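Long-range contacts in halorhodopsin (PDB 2JAF), which pumps chloride ions across the membrane when light is absorbed by its bound retinal: residues A[63-68]-A[120-125]; A[53-58]-A[255-260]. The protein carries 2 engineered substitutions. All blocks are in the same frame, centred on the assembly; numbering follows the deposited sequence.

Contact 1: A[63-68]-A[120-125]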
ATOM      1  N   TRP A  63     -21.544  -3.605   3.931  1.00 34.48           N
ATOM      2  CA  TRP A  63     -21.686  -5.045   3.756  1.00 34.53           C
ATOM      3  C   TRP A  63     -20.492  -5.590   2.967  1.00 33.99           C
ATOM      4  O   TRP A  63     -19.922  -6.621   3.323  1.00 33.19           O
ATOM      5  CB  TRP A  63     -22.980  -5.362   3.003  1.00 35.14           C
ATOM      6  CG  TRP A  63     -23.132  -6.810   2.650  1.00 35.94           C
ATOM      7  CD1 TRP A  63     -23.186  -7.866   3.514  1.00 35.46           C
ATOM      8  CD2 TRP A  63     -23.260  -7.362   1.333  1.00 36.78           C
ATOM      9  NE1 TRP A  63     -23.344  -9.041   2.817  1.00 37.07           N
ATOM     10  CE2 TRP A  63     -23.392  -8.761   1.476  1.00 37.53           C
ATOM     11  CE3 TRP A  63     -23.277  -6.809   0.045  1.00 38.94           C
ATOM     12  CZ2 TRP A  63     -23.541  -9.618   0.378  1.00 38.90           C
ATOM     13  CZ3 TRP A  63     -23.425  -7.661  -1.050  1.00 40.03           C
ATOM     14  CH2 TRP A  63     -23.556  -9.051  -0.873  1.00 39.62           C
ATOM     15  N   GLY A  64     -20.129  -4.889   1.895  1.00 33.06           N
ATOM     16  CA  GLY A  64     -19.009  -5.313   1.071  1.00 33.48           C
ATOM     17  C   GLY A  64     -17.684  -5.251   1.811  1.00 33.90           C
ATOM     18  O   GLY A  64     -16.873  -6.177   1.736  1.00 34.56           O
ATOM     19  N   ALA A  65     -17.456  -4.152   2.519  1.00 33.35           N
ATOM     20  CA  ALA A  65     -16.229  -3.980   3.282  1.00 34.29           C
ATOM     21  C   ALA A  65     -16.136  -5.083   4.328  1.00 34.27           C
ATOM     22  O   ALA A  65     -15.053  -5.606   4.609  1.00 35.02           O
ATOM     23  CB  ALA A  65     -16.222  -2.618   3.958  1.00 35.20           C
ATOM     24  N   THR A  66     -17.281  -5.443   4.895  1.00 33.05           N
ATOM     25  CA  THR A  66     -17.325  -6.482   5.915  1.00 33.42           C
ATOM     26  C   THR A  66     -17.057  -7.864   5.324  1.00 32.95           C
ATOM     27  O   THR A  66     -16.375  -8.682   5.936  1.00 31.70           O
ATOM     28  CB  THR A  66     -18.687  -6.487   6.636  1.00 34.15           C
ATOM     29  OG1 THR A  66     -18.914  -5.196   7.223  1.00 33.51           O
ATOM     30  CG2 THR A  66     -18.706  -7.537   7.735  1.00 33.96           C
ATOM     31  N   LEU A  67     -17.589  -8.113   4.130  1.00 32.37           N
ATOM     32  CA  LEU A  67     -17.397  -9.392   3.453  1.00 32.91           C
ATOM     33  C   LEU A  67     -15.926  -9.704   3.221  1.00 31.52           C
ATOM     34  O   LEU A  67     -15.510 -10.863   3.247  1.00 32.29           O
ATOM     35  CB  LEU A  67     -18.112  -9.392   2.096  1.00 34.76           C
ATOM     36  CG  LEU A  67     -19.595  -9.763   2.089  1.00 37.14           C
ATOM     37  CD1 LEU A  67     -20.159  -9.590   0.685  1.00 38.21           C
ATOM     38  CD2 LEU A  67     -19.753 -11.208   2.557  1.00 37.73           C
ATOM     39  N   MET A  68     -15.139  -8.667   2.987  1.00 29.99           N
ATOM     40  CA  MET A  68     -13.725  -8.863   2.721  1.00 29.31           C
ATOM     41  C   MET A  68     -12.854  -9.161   3.921  1.00 28.24           C
ATOM     42  O   MET A  68     -11.728  -9.618   3.757  1.00 27.54           O
ATOM     43  CB  MET A  68     -13.171  -7.664   1.984  1.00 30.02           C
ATOM     44  CG  MET A  68     -13.591  -7.656   0.536  1.00 33.79           C
ATOM     45  SD  MET A  68     -12.604  -6.485  -0.327  1.00 33.41           S
ATOM     46  CE  MET A  68     -13.583  -5.021  -0.062  1.00 32.97           C
ATOM     47  N   LEU A 120     -11.087  -1.258  10.021  1.00 25.20           N
ATOM     48  CA  LEU A 120     -11.193   0.171  10.305  1.00 25.66           C
ATOM     49  C   LEU A 120     -12.063   0.885   9.268  1.00 25.26           C
ATOM     50  O   LEU A 120     -12.758   1.849   9.584  1.00 26.43           O
ATOM     51  CB  LEU A 120      -9.793   0.796  10.363  1.00 24.96           C
ATOM     52  CG  LEU A 120      -8.920   0.231  11.500  1.00 26.35           C
ATOM     53  CD1 LEU A 120      -7.479   0.721  11.378  1.00 24.40           C
ATOM     54  CD2 LEU A 120      -9.513   0.648  12.844  1.00 27.28           C
ATOM     55  N   LEU A 121     -12.021   0.411   8.028  1.00 27.34           N
ATOM     56  CA  LEU A 121     -12.836   1.004   6.974  1.00 29.32           C
ATOM     57  C   LEU A 121     -14.311   0.757   7.297  1.00 28.26           C
ATOM     58  O   LEU A 121     -15.135   1.669   7.230  1.00 28.96           O
ATOM     59  CB  LEU A 121     -12.492   0.382   5.615  1.00 29.97           C
ATOM     60  CG  LEU A 121     -13.394   0.817   4.453  1.00 32.08           C
ATOM     61  CD1 LEU A 121     -13.334   2.333   4.285  1.00 32.78           C
ATOM     62  CD2 LEU A 121     -12.962   0.112   3.182  1.00 34.25           C
ATOM     63  N   ALA A 122     -14.635  -0.480   7.661  1.00 27.42           N
ATOM     64  CA  ALA A 122     -16.010  -0.834   7.999  1.00 26.76           C
ATOM     65  C   ALA A 122     -16.510  -0.002   9.172  1.00 27.43           C
ATOM     66  O   ALA A 122     -17.611   0.549   9.134  1.00 27.83           O
ATOM     67  CB  ALA A 122     -16.108  -2.323   8.330  1.00 25.93           C
ATOM     68  N   LEU A 123     -15.694   0.087  10.218  1.00 26.52           N
ATOM     69  CA  LEU A 123     -16.045   0.859  11.402  1.00 28.52           C
ATOM     70  C   LEU A 123     -16.152   2.345  11.057  1.00 29.02           C
ATOM     71  O   LEU A 123     -17.030   3.050  11.557  1.00 29.88           O
ATOM     72  CB  LEU A 123     -14.976   0.669  12.480  1.00 28.90           C
ATOM     73  CG  LEU A 123     -15.361   0.530  13.954  1.00 31.29           C
ATOM     74  CD1 LEU A 123     -14.242   1.122  14.782  1.00 28.95           C
ATOM     75  CD2 LEU A 123     -16.670   1.228  14.266  1.00 33.16           C
ATOM     76  N   GLY A 124     -15.245   2.818  10.204  1.00 31.11           N
ATOM     77  CA  GLY A 124     -15.247   4.214   9.807  1.00 31.27           C
ATOM     78  C   GLY A 124     -16.485   4.608   9.021  1.00 33.17           C
ATOM     79  O   GLY A 124     -17.049   5.683   9.239  1.00 33.26           O
ATOM     80  N   LEU A 125     -16.902   3.749   8.098  1.00 33.30           N
ATOM     81  CA  LEU A 125     -18.093   4.017   7.301  1.00 34.75           C
ATOM     82  C   LEU A 125     -19.303   4.040   8.232  1.00 34.97           C
ATOM     83  O   LEU A 125     -20.130   4.945   8.171  1.00 35.25           O
ATOM     84  CB  LEU A 125     -18.268   2.938   6.229  1.00 35.62           C
ATOM     85  CG  LEU A 125     -17.199   2.890   5.132  1.00 37.88           C
ATOM     86  CD1 LEU A 125     -17.405   1.674   4.246  1.00 38.30           C
ATOM     87  CD2 LEU A 125     -17.266   4.170   4.309  1.00 38.50           C
TER
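A65 packs against A122 and its leucine neighbours in a buried, almost entirely apolar helix-helix contact of the seven-helix rhodopsin bundle, between the second transmembrane helix, 58-82, and the third, 106-127. The two short segments run nearly antiparallel, at 158°, with their axes 8.9 Å apart. That spacing is possible because the residues facing each other are small: the CA atoms of A65 and A122 come within 5.7 Å, and the two methyls nearly touch, A65 CB lying 4.4 Å from A122 CB. Of the two segments, it is 120-125 that supplies the larger side chains. L121 brings its CD2 to 4.3 Å from A65 CB, and L125, one turn later, brings its CD1 to 4.5 Å from the same methyl. A65 CB thus faces three side chains at once, at van der Waals distances that show no strain. L121 also meets T136 of the second subunit, while G132 of that subunit meets L125. The other flank of the contact is covered by helix 227-255, whose A246 touches T66 and whose L249 touches A122. T66 is the sole side chain with a polar end here, and it is satisfied within its own helix. Its hydroxyl lies anti to the carbonyl carbon (chi1 -58°) and is hydrogen-bonded to the carbonyl oxygen of I62. What T66 OG1 offers helix 106-127 is a plain van der Waals contact, 4.2 Å from A122 CB.

Contact 2: A[53-58]-A[255-260]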
ATOM      1  N   THR A  53     -30.874  -9.117   1.377  1.00 57.90           N
ATOM      2  CA  THR A  53     -31.817  -8.023   1.180  1.00 58.98           C
ATOM      3  C   THR A  53     -31.353  -6.696   1.774  1.00 59.34           C
ATOM      4  O   THR A  53     -32.141  -5.973   2.386  1.00 59.41           O
ATOM      5  CB  THR A  53     -33.202  -8.373   1.764  1.00 59.39           C
ATOM      6  OG1 THR A  53     -33.074  -8.695   3.155  1.00 59.99           O
ATOM      7  CG2 THR A  53     -33.803  -9.559   1.027  1.00 60.30           C
ATOM      8  N   ILE A  54     -30.075  -6.379   1.587  1.00 59.45           N
ATOM      9  CA  ILE A  54     -29.516  -5.127   2.090  1.00 58.84           C
ATOM     10  C   ILE A  54     -29.708  -4.028   1.054  1.00 58.41           C
ATOM     11  O   ILE A  54     -29.238  -4.139  -0.078  1.00 58.10           O
ATOM     12  CB  ILE A  54     -28.007  -5.266   2.402  1.00 59.19           C
ATOM     13  CG1 ILE A  54     -27.813  -6.163   3.624  1.00 59.48           C
ATOM     14  CG2 ILE A  54     -27.390  -3.895   2.653  1.00 58.92           C
ATOM     15  CD1 ILE A  54     -28.468  -5.632   4.884  1.00 59.65           C
ATOM     16  N   ARG A  55     -30.404  -2.966   1.446  1.00 58.36           N
ATOM     17  CA  ARG A  55     -30.662  -1.851   0.544  1.00 58.57           C
ATOM     18  C   ARG A  55     -29.367  -1.195   0.083  1.00 57.54           C
ATOM     19  O   ARG A  55     -28.388  -1.145   0.826  1.00 56.45           O
ATOM     20  CB  ARG A  55     -31.546  -0.808   1.231  1.00 59.67           C
ATOM     21  CG  ARG A  55     -30.968  -0.255   2.519  1.00 61.43           C
ATOM     22  CD  ARG A  55     -31.869   0.824   3.095  1.00 62.78           C
ATOM     23  NE  ARG A  55     -31.991   1.966   2.194  1.00 63.71           N
ATOM     24  CZ  ARG A  55     -32.757   3.026   2.430  1.00 64.46           C
ATOM     25  NH1 ARG A  55     -33.477   3.094   3.543  1.00 63.86           N
ATOM     26  NH2 ARG A  55     -32.801   4.021   1.554  1.00 65.44           N
ATOM     27  N   PRO A  56     -29.349  -0.680  -1.158  1.00 57.16           N
ATOM     28  CA  PRO A  56     -28.170  -0.021  -1.729  1.00 56.21           C
ATOM     29  C   PRO A  56     -27.781   1.249  -0.978  1.00 55.44           C
ATOM     30  O   PRO A  56     -28.572   1.796  -0.211  1.00 55.04           O
ATOM     31  CB  PRO A  56     -28.597   0.254  -3.170  1.00 57.03           C
ATOM     32  CG  PRO A  56     -30.072   0.466  -3.044  1.00 56.89           C
ATOM     33  CD  PRO A  56     -30.473  -0.655  -2.113  1.00 57.62           C
ATOM     34  N   GLY A  57     -26.556   1.712  -1.201  1.00 54.92           N
ATOM     35  CA  GLY A  57     -26.085   2.909  -0.526  1.00 55.06           C
ATOM     36  C   GLY A  57     -25.115   2.588   0.597  1.00 54.87           C
ATOM     37  O   GLY A  57     -24.236   1.740   0.443  1.00 55.24           O
ATOM     38  N   ARG A  58     -25.278   3.265   1.729  1.00 54.96           N
ATOM     39  CA  ARG A  58     -24.416   3.065   2.891  1.00 54.28           C
ATOM     40  C   ARG A  58     -24.403   1.614   3.384  1.00 52.95           C
ATOM     41  O   ARG A  58     -23.338   1.027   3.580  1.00 52.26           O
ATOM     42  CB  ARG A  58     -24.862   3.982   4.035  1.00 56.50           C
ATOM     43  CG  ARG A  58     -24.904   5.459   3.679  1.00 58.53           C
ATOM     44  CD  ARG A  58     -23.513   6.022   3.473  1.00 59.66           C
ATOM     45  NE  ARG A  58     -22.725   5.981   4.702  1.00 61.08           N
ATOM     46  CZ  ARG A  58     -21.488   6.457   4.809  1.00 61.96           C
ATOM     47  NH1 ARG A  58     -20.897   7.011   3.757  1.00 61.24           N
ATOM     48  NH2 ARG A  58     -20.844   6.388   5.968  1.00 60.81           N
ATOM     49  N   ASN A 255     -30.455  -4.542  10.514  1.00 37.90           N
ATOM     50  CA  ASN A 255     -31.627  -4.171  11.303  1.00 38.67           C
ATOM     51  C   ASN A 255     -31.767  -2.665  11.510  1.00 38.31           C
ATOM     52  O   ASN A 255     -32.692  -2.210  12.188  1.00 36.95           O
ATOM     53  CB  ASN A 255     -31.574  -4.855  12.671  1.00 41.42           C
ATOM     54  CG  ASN A 255     -31.647  -6.364  12.570  1.00 44.10           C
ATOM     55  OD1 ASN A 255     -32.599  -6.913  12.015  1.00 46.41           O
ATOM     56  ND2 ASN A 255     -30.640  -7.043  13.108  1.00 45.30           N
ATOM     57  N   ASN A 256     -30.858  -1.893  10.925  1.00 37.88           N
ATOM     58  CA  ASN A 256     -30.887  -0.441  11.078  1.00 38.06           C
ATOM     59  C   ASN A 256     -30.497   0.282   9.792  1.00 39.27           C
ATOM     60  O   ASN A 256     -29.812   1.307   9.821  1.00 37.79           O
ATOM     61  CB  ASN A 256     -29.950  -0.036  12.221  1.00 36.40           C
ATOM     62  CG  ASN A 256     -30.374  -0.625  13.556  1.00 36.90           C
ATOM     63  OD1 ASN A 256     -31.249  -0.087  14.233  1.00 36.18           O
ATOM     64  ND2 ASN A 256     -29.769  -1.748  13.932  1.00 36.30           N
ATOM     65  N   GLU A 257     -30.949  -0.256   8.663  1.00 40.79           N
ATOM     66  CA  GLU A 257     -30.658   0.319   7.356  1.00 44.06           C
ATOM     67  C   GLU A 257     -31.010   1.802   7.245  1.00 45.38           C
ATOM     68  O   GLU A 257     -30.253   2.575   6.658  1.00 45.09           O
ATOM     69  CB  GLU A 257     -31.388  -0.471   6.270  1.00 45.70           C
ATOM     70  CG  GLU A 257     -30.726  -1.797   5.918  1.00 47.79           C
ATOM     71  CD  GLU A 257     -31.638  -2.710   5.124  1.00 49.81           C
ATOM     72  OE1 GLU A 257     -31.150  -3.735   4.601  1.00 50.90           O
ATOM     73  OE2 GLU A 257     -32.847  -2.407   5.029  1.00 51.85           O
ATOM     74  N   ARG A 258     -32.151   2.197   7.804  1.00 47.72           N
ATOM     75  CA  ARG A 258     -32.574   3.597   7.755  1.00 49.90           C
ATOM     76  C   ARG A 258     -31.522   4.526   8.349  1.00 49.90           C
ATOM     77  O   ARG A 258     -31.109   5.498   7.720  1.00 48.98           O
ATOM     78  CB  ARG A 258     -33.882   3.805   8.523  1.00 51.66           C
ATOM     79  CG  ARG A 258     -35.129   3.256   7.860  1.00 55.38           C
ATOM     80  CD  ARG A 258     -36.365   3.738   8.615  1.00 57.39           C
ATOM     81  NE  ARG A 258     -37.611   3.247   8.036  1.00 59.11           N
ATOM     82  CZ  ARG A 258     -37.983   1.972   8.029  1.00 59.93           C
ATOM     83  NH1 ARG A 258     -37.203   1.047   8.574  1.00 60.76           N
ATOM     84  NH2 ARG A 258     -39.141   1.621   7.481  1.00 59.68           N
ATOM     85  N   THR A 259     -31.100   4.220   9.571  1.00 50.63           N
ATOM     86  CA  THR A 259     -30.114   5.035  10.272  1.00 51.41           C
ATOM     87  C   THR A 259     -28.793   5.179   9.519  1.00 52.20           C
ATOM     88  O   THR A 259     -28.229   6.272   9.452  1.00 52.38           O
ATOM     89  CB  THR A 259     -29.833   4.463  11.677  1.00 51.33           C
ATOM     90  OG1 THR A 259     -31.064   4.364  12.407  1.00 50.72           O
ATOM     91  CG2 THR A 259     -28.876   5.367  12.440  1.00 50.55           C
ATOM     92  N   VAL A 260     -28.299   4.087   8.948  1.00 53.17           N
ATOM     93  CA  VAL A 260     -27.038   4.134   8.215  1.00 54.95           C
ATOM     94  C   VAL A 260     -27.190   4.755   6.829  1.00 56.62           C
ATOM     95  O   VAL A 260     -26.283   5.433   6.343  1.00 57.10           O
ATOM     96  CB  VAL A 260     -26.421   2.726   8.067  1.00 54.50           C
ATOM     97  CG1 VAL A 260     -26.060   2.174   9.434  1.00 55.01           C
ATOM     98  CG2 VAL A 260     -27.396   1.800   7.370  1.00 54.86           C
TER
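E257 OE1 accepts a weak hydrogen bond from the backbone N-H of R55, with R55 N 3.3 Å from E257 OE1 and an N-H...O angle of 156°. The same oxygen has less favourable company: T53 O, another acceptor, lies 3.3 Å from E257 OE1, which would probably favour protonation, although the N-H of R55 and the positive charge of its side chain nearby would tend to oppose it. I54 brings the end of its side chain in as well, and its CD1 is 3.3 Å from E257 OE1, approaching roughly at right angles to the directions of R55 N and T53 O. R55 and E257 have opposite charges but do not form a salt bridge. The methylenes of R55 cross E257 obliquely, R55 CD lying 3.5 Å from E257 CB and R55 CG 3.6 Å from the carboxylate carbon, E257 CD. R55 gets there with CG between its backbone N and carbonyl carbon (chi1 58°). The guanidinium and carboxylate planes stand 90° apart, and R55 NE remains 5.3 Å from E257 OE2, leaving at most a longer-range attraction. Two residues after the proline, R58 makes a tight contact of another kind: its CG is only 3.0 Å from V260 O, carbon against carbonyl oxygen. The charged end of R58 goes on to a salt bridge with D128. The contact joins the turn between the first two transmembrane helices to the tail that follows the last one. G57 takes the N-cap position of helix 58-82, and N256 that of the short helix 257-261, with E257 in the first turn. I54 packs on A254 of helix 227-255 and on P59 of helix 58-82, while V260 lies against that same P59 and against W252.

Overall arrangement
Following the chain from its N terminus, helix 27-50 leads into the turn 53-58, the first half of contact 2, whose partner 255-260 arrives only after all seven transmembrane helices have been traced. Contact 2 therefore closes a very long loop at one end of the bundle. Contact 1 closes a shorter one within it: from 63-68 the chain finishes helix 58-82, passes through the two-stranded sheet and returns along helix 106-127 to 120-125. The centres of the contacts are 13 Å apart, and a weak hydrogen bond from R58 NH2 to L125 O bridges them, so helix 58-82 links the chain's tail to helix 106-127.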